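Local coordinates for protein arginase (RocF) (Helicobacter pylori, PDB 4G3H) that probably catalyses the hydrolysis of L-arginine to L-ornithine and urea, using two manganese ions per subunit, at residues Arg185-Glu188 with Gln189-Asp193; Val215-Lys218 with Thr219-Leu223; Asn58-Asp61 with Tyr62-Phe65. All blocks are in the same frame, centred on the assembly; numbering follows the deposited sequence.

Contact 1: residues Arg185-Glu188 with Gln189-Asp193; sequences RSTE and QSERD
E191, the third residue of helix 189-198, reaches back to the N-H of E188, the residue at the N-cap. Of the bonds made by the backbone, the first comes from E188: E188 N donates to E191 OE1 at 3.0 Å, on the anti lone pair of that oxygen. This is the N3-to-N-cap half of a capping box; the reciprocal bond, from E191 N to the E188 side chain, is not made, because that chain bends away. The E188 carbonyl runs the other way, into the helix, where E188 O accepts from R192 N at 2.9 Å, with E191 N making a weak bond to the same oxygen. A water extends the polar network, donating to S186 O and, at 2.6 Å, to E191 OE1.

The second group of bonds belongs to R192. Its chain bends at chi3 (-74°), which turns the guanidinium back over the turn, one face lying across E188 C and Q189 CA. From its edge, R192 NH1 gives a bond of 3.0 Å to T187 OG1 and a weak one to T187 O. The other side of the group grips Q189 side-on: R192 NE and NH2 both reach Q189 OE1, from the same face of its amide. Q189 NE2 in turn meets D193 OD1 at 2.7 Å, from above the carboxylate plane.

The turn joins strand 179-182 to helix 189-198. E191 OE2 accepts from the backbone of I121 and H122, tying the helix start to the loop beyond strand 110-115, which carries the manganese ligands H118 and D120.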
# COMPACT_ATOMS: atom_id res chain seq x y z
N ARG A 185 14.43 -2.19 4.58
CA ARG A 185 15.60 -2.35 5.43
C ARG A 185 15.39 -3.23 6.66
O ARG A 185 16.32 -3.43 7.44
CB ARG A 185 16.09 -0.98 5.87
CG ARG A 185 14.99 -0.09 6.44
CD ARG A 185 15.54 1.26 6.83
NE ARG A 185 14.58 2.08 7.56
CZ ARG A 185 13.55 2.73 7.02
NH1 ARG A 185 12.76 3.46 7.79
NH2 ARG A 185 13.32 2.66 5.71
N SER A 186 14.18 -3.74 6.84
CA SER A 186 13.89 -4.58 7.99
C SER A 186 13.15 -5.81 7.50
O SER A 186 11.97 -5.74 7.18
CB SER A 186 13.03 -3.81 9.00
OG SER A 186 12.77 -4.58 10.16
N THR A 187 13.85 -6.94 7.44
CA THR A 187 13.27 -8.17 6.93
C THR A 187 13.74 -9.43 7.67
O THR A 187 14.67 -9.40 8.48
CB THR A 187 13.64 -8.36 5.46
OG1 THR A 187 15.06 -8.42 5.33
CG2 THR A 187 13.12 -7.19 4.62
N GLU A 188 13.08 -10.55 7.36
CA GLU A 188 13.44 -11.85 7.93
C GLU A 188 14.26 -12.56 6.85
O GLU A 188 14.06 -12.32 5.66
CB GLU A 188 12.19 -12.68 8.22
CG GLU A 188 11.22 -12.05 9.20
CD GLU A 188 11.86 -11.76 10.54
OE1 GLU A 188 12.41 -12.70 11.15
OE2 GLU A 188 11.82 -10.59 10.97
N GLN A 189 15.18 -13.43 7.26
CA GLN A 189 16.00 -14.16 6.29
C GLN A 189 15.11 -14.89 5.29
O GLN A 189 15.45 -15.00 4.11
CB GLN A 189 16.91 -15.17 7.00
CG GLN A 189 17.79 -15.98 6.05
CD GLN A 189 18.65 -15.09 5.16
OE1 GLN A 189 19.42 -14.26 5.65
NE2 GLN A 189 18.52 -15.26 3.85
N SER A 190 13.97 -15.38 5.77
CA SER A 190 13.05 -16.10 4.89
C SER A 190 12.55 -15.16 3.80
O SER A 190 12.33 -15.59 2.66
CB SER A 190 11.86 -16.64 5.70
OG SER A 190 11.10 -15.60 6.28
N GLU A 191 12.37 -13.88 4.14
CA GLU A 191 11.91 -12.90 3.16
C GLU A 191 13.05 -12.59 2.20
O GLU A 191 12.84 -12.44 0.99
CB GLU A 191 11.45 -11.61 3.86
CG GLU A 191 10.21 -11.77 4.73
CD GLU A 191 9.74 -10.44 5.30
OE1 GLU A 191 10.51 -9.80 6.05
OE2 GLU A 191 8.60 -10.04 5.00
N ARG A 192 14.26 -12.48 2.74
CA ARG A 192 15.42 -12.20 1.90
C ARG A 192 15.65 -13.35 0.92
O ARG A 192 16.11 -13.13 -0.19
CB ARG A 192 16.67 -12.00 2.76
CG ARG A 192 16.67 -10.71 3.56
CD ARG A 192 18.06 -10.41 4.11
NE ARG A 192 18.41 -11.27 5.24
CZ ARG A 192 17.97 -11.10 6.48
NH1 ARG A 192 17.16 -10.09 6.78
NH2 ARG A 192 18.36 -11.93 7.44
N ASP A 193 15.31 -14.57 1.34
CA ASP A 193 15.48 -15.74 0.48
C ASP A 193 14.52 -15.68 -0.71
O ASP A 193 14.88 -16.08 -1.82
CB ASP A 193 15.25 -17.06 1.24
CG ASP A 193 16.40 -17.41 2.18
OD1 ASP A 193 17.55 -16.97 1.95
OD2 ASP A 193 16.15 -18.14 3.16
O HOH W 1 9.80 -7.27 6.07

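Contact 2: residues Val215-Lys218 with Thr219-Leu223; sequences VVQK and TKESL
T219 turns its hydroxyl back beside its own backbone N (chi1 -66°), and that single torsion drops OG1 onto the carbonyl of V215 one turn earlier. Q217, by contrast, bends at chi2 (51°), which brings its amide alongside the far half of the K220 chain, crossing it at an angle.

The first arrangement shows how a threonine inside a helix can satisfy its own hydroxyl. T219 OG1 donates to V215 O at 2.8 Å, while T219 N reaches the same oxygen at 3.0 Å; the two donors come from opposite faces of the carbonyl plane, so V215 O is gripped twice. The regular bonds of the helix follow, K220 N to V216 O, E221 N to Q217 O and S222 N to K218 O.

Q217 lies at the surface and K220 at its border with helix 256-269; K220 CD and K220 NZ each lie 3.6 Å from Q217 OE1. E221 keeps its extended chain against the backbone behind it, E221 CG lying 3.3 Å from Q217 O. Further along, a water bridges K218 and S222: it donates to K218 O at 3.1 Å and is hydrogen-bonded to S222 OG at 2.8 Å.

Helix 212-223 lies in the connection between the parallel strands 202-203 and 228-234 of the main sheet. V215 and T219 press against F203 of the outermost strand 202-203 and F182 of strand 179-182, T219 touching V180 as well, whereas V216 and K220 turn to helix 256-269, meeting S269 there.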
# COMPACT_ATOMS: atom_id res chain seq x y z
N VAL A 215 17.91 5.28 -9.68
CA VAL A 215 16.90 4.41 -9.10
C VAL A 215 15.64 4.44 -9.96
O VAL A 215 15.11 3.40 -10.33
CB VAL A 215 16.54 4.83 -7.65
CG1 VAL A 215 15.31 4.07 -7.17
CG2 VAL A 215 17.71 4.56 -6.71
N VAL A 216 15.18 5.64 -10.31
CA VAL A 216 13.98 5.76 -11.13
C VAL A 216 14.17 5.16 -12.53
O VAL A 216 13.28 4.50 -13.06
CB VAL A 216 13.55 7.24 -11.26
CG1 VAL A 216 12.35 7.36 -12.20
CG2 VAL A 216 13.19 7.78 -9.89
N GLN A 217 15.34 5.39 -13.11
CA GLN A 217 15.64 4.87 -14.44
C GLN A 217 15.62 3.35 -14.45
O GLN A 217 15.07 2.72 -15.36
CB GLN A 217 16.99 5.40 -14.91
CG GLN A 217 17.25 5.27 -16.40
CD GLN A 217 16.11 5.82 -17.24
OE1 GLN A 217 15.56 6.88 -16.94
NE2 GLN A 217 15.75 5.09 -18.29
N LYS A 218 16.23 2.75 -13.43
CA LYS A 218 16.26 1.29 -13.32
C LYS A 218 14.85 0.77 -13.04
O LYS A 218 14.53 -0.37 -13.37
CB LYS A 218 17.21 0.85 -12.20
CG LYS A 218 18.69 1.08 -12.48
CD LYS A 218 19.54 0.54 -11.34
CE LYS A 218 21.01 0.91 -11.48
NZ LYS A 218 21.83 0.49 -10.29
N THR A 219 14.02 1.61 -12.42
CA THR A 219 12.64 1.23 -12.12
C THR A 219 11.86 1.13 -13.43
O THR A 219 11.05 0.22 -13.61
CB THR A 219 11.94 2.25 -11.18
OG1 THR A 219 12.58 2.24 -9.90
CG2 THR A 219 10.47 1.90 -11.01
N LYS A 220 12.10 2.08 -14.33
CA LYS A 220 11.45 2.11 -15.64
C LYS A 220 11.79 0.85 -16.41
O LYS A 220 10.93 0.24 -17.05
CB LYS A 220 11.92 3.31 -16.45
CG LYS A 220 11.46 4.65 -15.93
CD LYS A 220 12.09 5.77 -16.74
CE LYS A 220 11.54 7.13 -16.35
NZ LYS A 220 12.26 8.22 -17.06
N GLU A 221 13.06 0.46 -16.35
CA GLU A 221 13.54 -0.73 -17.03
C GLU A 221 12.77 -1.95 -16.56
O GLU A 221 12.27 -2.72 -17.38
CB GLU A 221 15.04 -0.90 -16.77
CG GLU A 221 15.87 0.25 -17.33
CD GLU A 221 17.34 0.18 -16.96
OE1 GLU A 221 18.11 1.04 -17.44
OE2 GLU A 221 17.73 -0.71 -16.18
N SER A 222 12.65 -2.11 -15.25
CA SER A 222 11.93 -3.24 -14.67
C SER A 222 10.44 -3.24 -15.01
O SER A 222 9.81 -4.29 -15.09
CB SER A 222 12.06 -3.23 -13.14
OG SER A 222 13.40 -3.45 -12.73
N LEU A 223 9.89 -2.04 -15.21
CA LEU A 223 8.47 -1.89 -15.49
C LEU A 223 8.10 -1.56 -16.94
O LEU A 223 6.94 -1.30 -17.24
CB LEU A 223 7.91 -0.79 -14.57
CG LEU A 223 7.14 -1.24 -13.33
CD1 LEU A 223 7.87 -2.39 -12.63
CD2 LEU A 223 6.96 -0.06 -12.40
O HOH W 2 16.00 -2.76 -11.97

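Contact 3: residues Asn58-Asp61 with Tyr62-Phe65; sequences NFED and YYLF
From N58 to F65 the backbone winds into the opening turns of alpha helix 59-78, with N58 as N-cap and each carbonyl from N58 to D61 accepting from the N-H four residues on. These bonds are even, 2.9 Å from Y62 N to N58 O and again from L64 N to E60 O, the latter nearly straight at 175°. The N58 side chain makes no capping bond; it turns to the preceding loop, where OD1 accepts from R54 N and ND2 donates to E52 O.

In both tyrosines CG lies opposite the backbone N, which sends the rings out from the helix. Y62 stacks on F53, while Y63 takes a cation-pi contact from K161 of helix 153-163 and, through its hydroxyl, hydrogen-bonds K67, one turn further along its own helix. F59 meets W159 edge-to-face. E60, its CG also opposite its backbone N, runs beside Y63 in the same direction, and a bend at chi2 (66°) turns the carboxylate toward the ring. K161 NZ offers E60 OE1 only a long, weak ion pair. The carboxylate meets the ring obliquely, with E60 OE1 3.8 Å from Y63 CD2.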
# COMPACT_ATOMS: atom_id res chain seq x y z
N ASN A 58 -8.77 -16.58 12.85
CA ASN A 58 -10.01 -16.37 12.10
C ASN A 58 -9.85 -16.52 10.59
O ASN A 58 -10.45 -15.76 9.82
CB ASN A 58 -10.55 -14.98 12.42
CG ASN A 58 -9.68 -13.86 11.85
OD1 ASN A 58 -8.46 -13.99 11.78
ND2 ASN A 58 -10.31 -12.76 11.46
N PHE A 59 -9.07 -17.50 10.16
CA PHE A 59 -8.84 -17.71 8.74
C PHE A 59 -10.11 -17.74 7.89
O PHE A 59 -10.20 -17.02 6.89
CB PHE A 59 -8.05 -19.01 8.51
CG PHE A 59 -7.54 -19.18 7.10
CD1 PHE A 59 -8.40 -19.50 6.06
CD2 PHE A 59 -6.19 -18.99 6.81
CE1 PHE A 59 -7.93 -19.64 4.75
CE2 PHE A 59 -5.70 -19.13 5.51
CZ PHE A 59 -6.58 -19.46 4.48
N GLU A 60 -11.08 -18.56 8.27
CA GLU A 60 -12.31 -18.67 7.51
C GLU A 60 -13.11 -17.37 7.48
O GLU A 60 -13.60 -16.96 6.42
CB GLU A 60 -13.18 -19.80 8.06
CG GLU A 60 -14.31 -20.23 7.13
CD GLU A 60 -13.80 -20.87 5.84
OE1 GLU A 60 -13.00 -20.23 5.13
OE2 GLU A 60 -14.20 -22.01 5.55
N ASP A 61 -13.25 -16.72 8.63
CA ASP A 61 -14.00 -15.47 8.70
C ASP A 61 -13.36 -14.43 7.80
O ASP A 61 -14.05 -13.73 7.05
CB ASP A 61 -14.03 -14.94 10.14
CG ASP A 61 -14.72 -15.89 11.10
OD1 ASP A 61 -15.87 -16.28 10.82
OD2 ASP A 61 -14.10 -16.25 12.13
N TYR A 62 -12.03 -14.34 7.86
CA TYR A 62 -11.29 -13.39 7.05
C TYR A 62 -11.51 -13.70 5.58
O TYR A 62 -11.75 -12.81 4.76
CB TYR A 62 -9.80 -13.47 7.37
CG TYR A 62 -8.95 -12.55 6.53
CD1 TYR A 62 -8.88 -11.18 6.79
CD2 TYR A 62 -8.20 -13.05 5.46
CE1 TYR A 62 -8.09 -10.33 6.01
CE2 TYR A 62 -7.42 -12.22 4.67
CZ TYR A 62 -7.36 -10.86 4.95
OH TYR A 62 -6.57 -10.06 4.17
N TYR A 63 -11.42 -14.98 5.24
CA TYR A 63 -11.61 -15.41 3.86
C TYR A 63 -12.96 -14.96 3.34
O TYR A 63 -13.05 -14.31 2.30
CB TYR A 63 -11.52 -16.93 3.76
CG TYR A 63 -11.86 -17.45 2.38
CD1 TYR A 63 -10.93 -17.36 1.34
CD2 TYR A 63 -13.11 -17.99 2.11
CE1 TYR A 63 -11.25 -17.80 0.06
CE2 TYR A 63 -13.44 -18.43 0.83
CZ TYR A 63 -12.51 -18.33 -0.19
OH TYR A 63 -12.83 -18.77 -1.45
N LEU A 64 -14.02 -15.31 4.07
CA LEU A 64 -15.37 -14.96 3.67
C LEU A 64 -15.58 -13.45 3.58
O LEU A 64 -16.20 -12.97 2.63
CB LEU A 64 -16.38 -15.55 4.66
CG LEU A 64 -16.52 -17.07 4.66
CD1 LEU A 64 -17.51 -17.49 5.73
CD2 LEU A 64 -16.98 -17.54 3.29
N PHE A 65 -15.06 -12.72 4.56
CA PHE A 65 -15.22 -11.27 4.56
C PHE A 65 -14.59 -10.66 3.31
O PHE A 65 -15.21 -9.81 2.65
CB PHE A 65 -14.58 -10.65 5.80
CG PHE A 65 -14.95 -9.20 6.00
CD1 PHE A 65 -16.09 -8.84 6.72
CD2 PHE A 65 -14.18 -8.19 5.42
CE1 PHE A 65 -16.46 -7.50 6.86
CE2 PHE A 65 -14.54 -6.85 5.55
CZ PHE A 65 -15.68 -6.50 6.27

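How the contacts relate
These are three separate local contacts in one alpha/beta fold, one at a loop-helix junction and two along helices, and none touches another. Along the chain, contact 3 comes first, then contact 1, then contact 2. Contact 1 is nearest the dinuclear manganese site: the side chain of E191 lies about 5 Å from that of the manganese ligand D120, and the side chain of S186 about 8 Å from a bound manganese. Contact 3 is more remote, with the side chain of Y62 about 13 Å from a manganese. Contact 2 is away from the metal site. Contacts 2 and 3, with centres about 37 Å apart, fall on opposite sides of the chain's centre.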